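Local atomic coordinates of VAL-1 (Chlorella virus, PDB entry 3A0N), a protein that probably depolymerises alginate and related uronic-acid polysaccharides by beta-elimination, as a polysaccharide lyase of family 14. Residues Gly91-Thr96 with Ile117-Lys122; Tyr106-Thr111 with Pro131-Lys136. All coordinates share one frame; numbering follows the deposited sequence. Where two conformers were deposited one is given.

Interaction 1 (Gly91-Thr96 with Ile117-Lys122); sequences GKHGGT and IMWQEK. With BDP (beta-D-glucopyranuronic acid), chain B.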
ATOM      1  N   GLY A  91      -4.989   5.952  -7.673  1.00 13.95           N
ATOM      2  CA  GLY A  91      -4.707   6.478  -6.339  1.00 13.24           C
ATOM      3  C   GLY A  91      -4.039   5.379  -5.501  1.00 14.89           C
ATOM      4  O   GLY A  91      -3.788   4.271  -6.011  1.00 13.29           O
ATOM      5  N   LYS A  92      -3.748   5.736  -4.264  1.00 11.60           N
ATOM      6  CA  LYS A  92      -3.050   4.822  -3.363  1.00 12.43           C
ATOM      7  C   LYS A  92      -3.936   4.128  -2.363  1.00 12.64           C
ATOM      8  O   LYS A  92      -4.942   4.703  -1.934  1.00 13.87           O
ATOM      9  CB  LYS A  92      -2.042   5.663  -2.546  1.00 13.55           C
ATOM     10  CG  LYS A  92      -0.700   5.812  -3.204  1.00 14.87           C
ATOM     11  CD  LYS A  92      -0.803   6.726  -4.426  1.00 14.96           C
ATOM     12  CE  LYS A  92       0.580   7.163  -4.878  1.00 14.90           C
ATOM     13  NZ  LYS A  92       0.471   7.971  -6.133  1.00 16.86           N
ATOM     14  N   HIS A  93      -3.554   2.909  -1.984  1.00 13.14           N
ATOM     15  CA  HIS A  93      -4.084   2.256  -0.785  1.00 13.93           C
ATOM     16  C   HIS A  93      -3.042   2.343   0.317  1.00 13.09           C
ATOM     17  O   HIS A  93      -3.153   3.162   1.239  1.00 14.84           O
ATOM     18  CB  HIS A  93      -4.450   0.806  -1.096  1.00 12.54           C
ATOM     19  CG  HIS A  93      -5.773   0.662  -1.787  1.00 13.35           C
ATOM     20  ND1 HIS A  93      -6.322  -0.551  -2.062  1.00 13.46           N
ATOM     21  CD2 HIS A  93      -6.655   1.590  -2.274  1.00 14.40           C
ATOM     22  CE1 HIS A  93      -7.490  -0.416  -2.675  1.00 16.39           C
ATOM     23  NE2 HIS A  93      -7.708   0.887  -2.805  1.00 14.34           N
ATOM     24  N   GLY A  94      -2.012   1.509   0.259  1.00 13.63           N
ATOM     25  CA  GLY A  94      -0.939   1.485   1.242  1.00 14.46           C
ATOM     26  C   GLY A  94      -0.007   0.322   0.959  1.00 17.54           C
ATOM     27  O   GLY A  94      -0.150  -0.352  -0.075  1.00 14.15           O
ATOM     28  N   GLY A  95       0.934   0.099   1.874  1.00 14.77           N
ATOM     29  CA  GLY A  95       1.923  -0.926   1.586  1.00 16.15           C
ATOM     30  C   GLY A  95       2.951  -0.967   2.690  1.00 15.20           C
ATOM     31  O   GLY A  95       2.817  -0.420   3.798  1.00 16.95           O
ATOM     32  N   THR A  96       4.048  -1.575   2.343  1.00 14.11           N
ATOM     33  CA  THR A  96       5.141  -1.916   3.242  0.50 15.14           C
ATOM     34  C   THR A  96       6.311  -0.991   2.991  1.00 20.52           C
ATOM     35  O   THR A  96       6.674  -0.821   1.809  1.00 18.44           O
ATOM     36  CB  THR A  96       5.522  -3.387   2.979  0.50 15.76           C
ATOM     37  OG1 THR A  96       4.372  -4.189   3.276  0.50 20.54           O
ATOM     38  CG2 THR A  96       6.651  -3.878   3.871  0.50 12.20           C
ATOM     39  N   ILE A 117       0.245  -0.768  -3.001  1.00 12.19           N
ATOM     40  CA  ILE A 117      -0.849  -0.941  -3.920  1.00 11.59           C
ATOM     41  C   ILE A 117      -1.368   0.417  -4.404  1.00 13.14           C
ATOM     42  O   ILE A 117      -1.646   1.290  -3.573  1.00 12.44           O
ATOM     43  CB  ILE A 117      -2.018  -1.659  -3.261  1.00 11.22           C
ATOM     44  CG1 ILE A 117      -1.679  -3.111  -2.891  1.00 14.41           C
ATOM     45  CG2 ILE A 117      -3.297  -1.607  -4.090  1.00 13.96           C
ATOM     46  CD1 ILE A 117      -1.450  -4.038  -4.064  1.00 16.80           C
ATOM     47  N   MET A 118      -1.500   0.552  -5.724  1.00 14.47           N
ATOM     48  CA  MET A 118      -2.309   1.636  -6.271  1.00 11.59           C
ATOM     49  C   MET A 118      -3.487   1.093  -7.039  1.00 12.21           C
ATOM     50  O   MET A 118      -3.377   0.026  -7.653  1.00 14.50           O
ATOM     51  CB  MET A 118      -1.532   2.553  -7.228  1.00 13.30           C
ATOM     52  CG  MET A 118      -0.634   3.566  -6.599  1.00 13.59           C
ATOM     53  SD  MET A 118       0.066   4.730  -7.799  1.00 15.75           S
ATOM     54  CE  MET A 118      -1.400   5.622  -8.332  1.00 18.31           C
ATOM     55  N   TRP A 119      -4.611   1.820  -7.024  1.00 13.99           N
ATOM     56  CA  TRP A 119      -5.653   1.516  -8.008  1.00 14.30           C
ATOM     57  C   TRP A 119      -5.340   2.387  -9.236  1.00 11.96           C
ATOM     58  O   TRP A 119      -4.483   3.264  -9.203  1.00 13.42           O
ATOM     59  CB  TRP A 119      -7.041   1.771  -7.490  1.00 16.20           C
ATOM     60  CG  TRP A 119      -7.580   3.166  -7.444  1.00 14.55           C
ATOM     61  CD1 TRP A 119      -8.198   3.833  -8.487  1.00 15.07           C
ATOM     62  CD2 TRP A 119      -7.586   4.064  -6.331  1.00 14.73           C
ATOM     63  NE1 TRP A 119      -8.561   5.094  -8.042  1.00 14.93           N
ATOM     64  CE2 TRP A 119      -8.200   5.262  -6.721  1.00 13.57           C
ATOM     65  CE3 TRP A 119      -7.129   4.000  -4.992  1.00 12.33           C
ATOM     66  CZ2 TRP A 119      -8.373   6.354  -5.889  1.00 14.48           C
ATOM     67  CZ3 TRP A 119      -7.289   5.069  -4.148  1.00 13.70           C
ATOM     68  CH2 TRP A 119      -7.914   6.263  -4.592  1.00 13.61           C
ATOM     69  N   GLN A 120      -6.075   2.011 -10.296  1.00 13.97           N
ATOM     70  CA  GLN A 120      -5.878   2.672 -11.579  1.00 14.82           C
ATOM     71  C   GLN A 120      -7.239   3.012 -12.176  1.00 14.86           C
ATOM     72  O   GLN A 120      -8.276   2.710 -11.602  1.00 16.47           O
ATOM     73  CB  GLN A 120      -5.108   1.770 -12.579  1.00 13.39           C
ATOM     74  CG  GLN A 120      -3.746   1.448 -11.994  1.00 15.21           C
ATOM     75  CD  GLN A 120      -2.756   2.552 -12.181  1.00 15.51           C
ATOM     76  OE1 GLN A 120      -2.558   3.480 -11.347  1.00 21.30           O
ATOM     77  NE2 GLN A 120      -2.084   2.506 -13.313  1.00 17.86           N
ATOM     78  N   GLU A 121      -7.186   3.628 -13.355  1.00 15.36           N
ATOM     79  CA  GLU A 121      -8.394   3.880 -14.127  0.50 18.81           C
ATOM     80  C   GLU A 121      -9.265   2.630 -14.210  1.00 18.75           C
ATOM     81  O   GLU A 121      -8.681   1.543 -14.363  1.00 18.78           O
ATOM     82  CB  GLU A 121      -7.938   4.356 -15.508  0.50 20.04           C
ATOM     83  CG  GLU A 121      -6.822   3.543 -16.130  0.50 20.01           C
ATOM     84  CD  GLU A 121      -5.391   3.813 -15.738  0.50 22.13           C
ATOM     85  OE1 GLU A 121      -4.507   3.191 -16.391  0.50 56.03           O
ATOM     86  OE2 GLU A 121      -5.025   4.592 -14.831  0.50 18.13           O
ATOM     87  N   LYS A 122     -10.563   2.806 -14.153  1.00 18.06           N
ATOM     88  CA  LYS A 122     -11.550   1.746 -14.298  0.50 18.30           C
ATOM     89  C   LYS A 122     -11.310   0.570 -13.359  1.00 19.24           C
ATOM     90  O   LYS A 122     -11.652  -0.569 -13.653  1.00 21.56           O
ATOM     91  CB  LYS A 122     -11.577   1.235 -15.746  0.50 23.87           C
ATOM     92  CG  LYS A 122     -12.025   2.288 -16.751  0.50 26.30           C
ATOM     93  CD  LYS A 122     -11.505   1.970 -18.146  0.50 28.80           C
ATOM     94  CE  LYS A 122     -11.925   3.049 -19.132  0.50 37.60           C
ATOM     95  NZ  LYS A 122     -11.311   4.372 -18.835  0.50 34.56           N
TER
HETATM   96  C1  BDP B 301       1.388   5.953 -11.727  1.00 32.32           C
HETATM   97  C2  BDP B 301       0.243   5.856 -12.730  1.00 27.88           C
HETATM   98  C3  BDP B 301       0.314   4.499 -13.457  1.00 34.48           C
HETATM   99  C4  BDP B 301       1.702   4.304 -14.062  1.00 40.70           C
HETATM  100  C5  BDP B 301       2.777   4.464 -12.979  1.00 41.66           C
HETATM  101  C6  BDP B 301       4.168   4.490 -13.651  1.00 44.92           C
HETATM  102  O2  BDP B 301      -1.008   5.923 -12.007  1.00 26.38           O
HETATM  103  O3  BDP B 301      -0.691   4.517 -14.474  1.00 30.97           O
HETATM  104  O4  BDP B 301       1.823   3.033 -14.721  1.00 34.90           O
HETATM  105  O5  BDP B 301       2.643   5.771 -12.381  1.00 35.71           O
HETATM  106  O6A BDP B 301       4.917   3.489 -13.568  1.00 47.41           O
HETATM  107  O1  BDP B 301       1.366   7.270 -11.140  1.00 30.83           O
HETATM  108  O6B BDP B 301       4.480   5.561 -14.243  1.00 32.59           O
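The indole of W119 lies over G91, whose CA stands 3.4 Å from the centroid of the W119 six-membered ring and only 2° off the ring normal, a CH-pi contact over the face. With chi1 at 79°, CG of W119 sits between the backbone N and the carbonyl carbon, which swings the ring back across the partner strand. Beneath it the backbones form an antiparallel hydrogen-bonded pair, W119 N giving to G91 O at 2.8 Å and G91 N to W119 O at 3.1 Å. At H93 and G94 the regular ladder breaks: H93 N bonds I117 O almost straight (174°), while I117 N reaches G94 O at 3.0 Å. Two residues thus face one, a beta bulge.

M118 projects from the other face of the sheet. Its CB is 3.1 Å from G91 O, and CG touches that oxygen and K92 CD. SD comes within 3.7 Å of K92 NZ, the two chains running side by side, although the ammonium itself is hydrogen-bonded to G222 O. At the tip, CE packs against G91 and lies 3.7 Å from O2 of the bound glucuronic acid. This brings the strand pair to the edge of the sugar site, where G150 N and Q153 NE2 hydrogen-bond the sugar. On the W119 side, H93 meets the indole rim to rim, with CD2 of H93 3.7 Å from CE3 of W119, and its NE2 is held by Y81 OH; W119 NE1 bonds F87 O.

Within the seven-stranded antiparallel sheet, strand 91-99 lies between 212-221 and 112-119, and 125-130 flanks the latter. H93 and I117 reach I168 of strand 165-173 in the other sheet, while K92 and M118 share Y128 on the face that carries M118 and, in this structure, approaches the bound sugar.

Interaction 2 (Tyr106-Thr111 with Pro131-Lys136); sequences YQHSKT and PPSDLK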
ATOM      1  N   TYR A 106       7.724  11.679  -4.643  1.00 19.65           N
ATOM      2  CA  TYR A 106       8.913  12.149  -5.334  1.00 17.13           C
ATOM      3  C   TYR A 106      10.131  12.246  -4.438  1.00 18.84           C
ATOM      4  O   TYR A 106      11.111  12.914  -4.788  1.00 25.70           O
ATOM      5  CB  TYR A 106       8.718  13.559  -5.950  1.00 20.38           C
ATOM      6  CG  TYR A 106       7.735  13.480  -7.098  1.00 25.08           C
ATOM      7  CD1 TYR A 106       6.374  13.453  -6.868  1.00 24.74           C
ATOM      8  CD2 TYR A 106       8.226  13.409  -8.399  1.00 26.40           C
ATOM      9  CE1 TYR A 106       5.485  13.373  -7.924  1.00 36.40           C
ATOM     10  CE2 TYR A 106       7.332  13.333  -9.453  1.00 29.52           C
ATOM     11  CZ  TYR A 106       5.989  13.314  -9.205  1.00 24.65           C
ATOM     12  OH  TYR A 106       5.095  13.237 -10.254  1.00 37.53           O
ATOM     13  N   GLN A 107      10.094  11.584  -3.289  1.00 20.90           N
ATOM     14  CA  GLN A 107      11.321  11.611  -2.465  1.00 23.78           C
ATOM     15  C   GLN A 107      11.897  10.199  -2.384  1.00 22.01           C
ATOM     16  O   GLN A 107      11.132   9.282  -2.093  1.00 21.39           O
ATOM     17  CB  GLN A 107      11.046  12.111  -1.059  1.00 24.81           C
ATOM     18  CG  GLN A 107      10.611  13.560  -0.945  1.00 37.55           C
ATOM     19  CD  GLN A 107      10.320  13.922   0.506  1.00 54.89           C
ATOM     20  OE1 GLN A 107       9.263  14.467   0.826  1.00 61.57           O
ATOM     21  NE2 GLN A 107      11.266  13.605   1.387  1.00 46.48           N
ATOM     22  N   HIS A 108      13.186  10.059  -2.612  1.00 19.79           N
ATOM     23  CA  HIS A 108      13.828   8.744  -2.464  1.00 17.80           C
ATOM     24  C   HIS A 108      14.863   8.924  -1.364  1.00 19.91           C
ATOM     25  O   HIS A 108      15.189  10.052  -0.958  1.00 22.84           O
ATOM     26  CB  HIS A 108      14.469   8.282  -3.757  1.00 24.59           C
ATOM     27  CG  HIS A 108      13.498   8.042  -4.876  1.00 21.80           C
ATOM     28  ND1 HIS A 108      12.974   9.066  -5.635  1.00 25.53           N
ATOM     29  CD2 HIS A 108      12.977   6.906  -5.364  1.00 22.74           C
ATOM     30  CE1 HIS A 108      12.155   8.573  -6.546  1.00 20.00           C
ATOM     31  NE2 HIS A 108      12.138   7.254  -6.401  1.00 23.93           N
ATOM     32  N   SER A 109      15.366   7.787  -0.895  1.00 18.62           N
ATOM     33  CA  SER A 109      16.490   7.914   0.056  1.00 20.89           C
ATOM     34  C   SER A 109      17.388   6.714  -0.133  1.00 16.69           C
ATOM     35  O   SER A 109      16.959   5.698  -0.680  1.00 18.26           O
ATOM     36  CB  SER A 109      15.961   8.026   1.479  1.00 18.90           C
ATOM     37  OG  SER A 109      15.279   6.812   1.787  1.00 22.32           O
ATOM     38  N   LYS A 110      18.662   6.829   0.330  1.00 17.16           N
ATOM     39  CA  LYS A 110      19.532   5.671   0.178  0.73 15.32           C
ATOM     40  C   LYS A 110      19.141   4.475   1.045  1.00 19.75           C
ATOM     41  O   LYS A 110      19.487   3.349   0.674  1.00 16.34           O
ATOM     42  CB  LYS A 110      20.971   6.074   0.544  0.73 17.22           C
ATOM     43  CG  LYS A 110      21.541   7.157  -0.364  0.73 19.12           C
ATOM     44  CD  LYS A 110      23.040   7.339  -0.122  0.73 22.54           C
ATOM     45  CE  LYS A 110      23.654   8.346  -1.092  0.73 25.09           C
ATOM     46  NZ  LYS A 110      25.032   8.730  -0.640  0.73 19.08           N
ATOM     47  N   THR A 111      18.480   4.735   2.163  1.00 17.87           N
ATOM     48  CA  THR A 111      18.184   3.746   3.182  1.00 19.09           C
ATOM     49  C   THR A 111      16.747   3.252   3.168  1.00 19.35           C
ATOM     50  O   THR A 111      16.413   2.374   3.957  1.00 18.59           O
ATOM     51  CB  THR A 111      18.448   4.366   4.583  1.00 16.97           C
ATOM     52  OG1 THR A 111      17.850   5.665   4.637  1.00 23.26           O
ATOM     53  CG2 THR A 111      19.950   4.515   4.759  1.00 20.86           C
ATOM     54  N   PRO A 131      12.264   2.376  -5.180  1.00 15.66           N
ATOM     55  CA  PRO A 131      13.490   1.662  -4.805  1.00 15.81           C
ATOM     56  C   PRO A 131      14.454   2.615  -4.146  1.00 14.82           C
ATOM     57  O   PRO A 131      14.319   3.845  -4.292  1.00 17.15           O
ATOM     58  CB  PRO A 131      14.020   1.198  -6.163  1.00 16.51           C
ATOM     59  CG  PRO A 131      13.618   2.322  -7.080  1.00 20.76           C
ATOM     60  CD  PRO A 131      12.288   2.864  -6.576  1.00 16.43           C
ATOM     61  N   PRO A 132      15.442   2.144  -3.395  1.00 15.81           N
ATOM     62  CA  PRO A 132      16.408   3.052  -2.791  1.00 16.67           C
ATOM     63  C   PRO A 132      17.289   3.799  -3.801  1.00 19.52           C
ATOM     64  O   PRO A 132      17.533   3.288  -4.889  1.00 19.63           O
ATOM     65  CB  PRO A 132      17.332   2.129  -1.968  1.00 17.33           C
ATOM     66  CG  PRO A 132      16.481   0.917  -1.768  1.00 14.73           C
ATOM     67  CD  PRO A 132      15.712   0.735  -3.079  1.00 17.37           C
ATOM     68  N   SER A 133      17.739   4.969  -3.356  1.00 18.60           N
ATOM     69  CA  SER A 133      18.708   5.739  -4.135  1.00 17.65           C
ATOM     70  C   SER A 133      20.045   4.995  -4.149  1.00 24.54           C
ATOM     71  O   SER A 133      20.400   4.349  -3.152  1.00 23.68           O
ATOM     72  CB  SER A 133      18.903   7.114  -3.532  1.00 20.93           C
ATOM     73  OG  SER A 133      17.705   7.867  -3.593  1.00 28.07           O
ATOM     74  N   ASP A 134      20.790   5.077  -5.249  1.00 20.13           N
ATOM     75  CA  ASP A 134      22.188   4.636  -5.242  1.00 21.23           C
ATOM     76  C   ASP A 134      22.266   3.159  -4.859  1.00 22.53           C
ATOM     77  O   ASP A 134      23.003   2.842  -3.918  1.00 22.99           O
ATOM     78  CB  ASP A 134      23.040   5.453  -4.278  1.00 24.72           C
ATOM     79  CG  ASP A 134      24.521   5.190  -4.486  1.00 30.01           C
ATOM     80  OD1 ASP A 134      24.930   5.042  -5.664  1.00 30.70           O
ATOM     81  OD2 ASP A 134      25.299   5.123  -3.510  1.00 29.40           O
ATOM     82  N   LEU A 135      21.487   2.374  -5.599  1.00 18.22           N
ATOM     83  CA  LEU A 135      21.469   0.938  -5.369  1.00 15.68           C
ATOM     84  C   LEU A 135      21.151   0.271  -6.699  1.00 22.03           C
ATOM     85  O   LEU A 135      20.173   0.604  -7.378  1.00 20.27           O
ATOM     86  CB  LEU A 135      20.466   0.533  -4.291  1.00 21.02           C
ATOM     87  CG  LEU A 135      20.352  -0.942  -3.918  1.00 22.05           C
ATOM     88  CD1 LEU A 135      21.672  -1.476  -3.388  1.00 20.86           C
ATOM     89  CD2 LEU A 135      19.224  -1.097  -2.893  1.00 19.63           C
ATOM     90  N   LYS A 136      22.009  -0.680  -7.056  1.00 23.98           N
ATOM     91  CA  LYS A 136      21.834  -1.300  -8.373  1.00 24.60           C
ATOM     92  C   LYS A 136      20.505  -2.041  -8.437  1.00 23.94           C
ATOM     93  O   LYS A 136      20.023  -2.626  -7.474  1.00 24.71           O
ATOM     94  CB  LYS A 136      23.033  -2.195  -8.662  1.00 25.78           C
ATOM     95  CG  LYS A 136      22.783  -3.439  -9.482  1.00 32.60           C
ATOM     96  CD  LYS A 136      23.974  -4.393  -9.417  1.00 47.61           C
ATOM     97  CE  LYS A 136      24.629  -4.534 -10.782  1.00 56.26           C
ATOM     98  NZ  LYS A 136      25.669  -5.594 -10.843  1.00 40.06           N
TER
HETATM   99  O   HOH W   1      18.553   9.887  -1.750  1.00 36.30           O
HETATM  100  O   HOH W   2      13.745   5.516  -1.799  1.00 19.15           O
HETATM  101  O   HOH W   3      25.958   6.249  -1.245  1.00 25.95           O
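S109 O receives the backbone N-H of S133 at 2.9 Å with an N-H...O angle of 169°, and P132 CA adds a CA-H...O contact to the same oxygen at 3.4 Å. S133 N lies 54° out of the S109 carbonyl plane, so the bond, straight at the hydrogen, does not follow a lone pair. Beside it, the H108 imidazole, with CG anti to the carbonyl carbon (chi1 -64°), is turned to present CD2 in plane to P131 O, 3.5 Å away; H108 CB packs against S133 OG. One water accepts from S109 N at 2.9 Å and lies 3.1 Å from P131 O. Another is 2.9 Å from S133 OG. At the outer rim, in one of its two conformers, the extended K110 chain carries NZ to a third water at 2.7 Å, and this water donates to OD2 of D134. R206 NH1 bonds both K110 O and S133 O, and its NH2 forms a long, weak ion pair with D134 OD2. Backbone carbonyls thus dominate the chemistry, joined by one direct N-H bond, an arginine and water; K110 NZ and D134 OD2 stand 4.6 Å apart, so any attraction acts across the bridging water, without direct contact.

Overall arrangement
Along the chain the four segments alternate, 91-96, 106-111, 117-122, 131-136, so the two contacts interlock in sequence. Their centres are 21 Å apart and their nearest atoms about 8 Å. Interaction 1 is a buried contact between neighbouring strands 91-99 and 112-119 of the seven-stranded sheet, its centre about 6 Å from the chain centre. Interaction 2 joins the loop linking those strands to the loop after strand 125-130, about 18 Å from the centre. The same run of adjacent strands is therefore tied both within the sheet and through its loops. The sugar lies beside interaction 1 and about 10 Å from the P131 side chain, consistent with a concanavalin-like fold carrying its saccharide on this sheet.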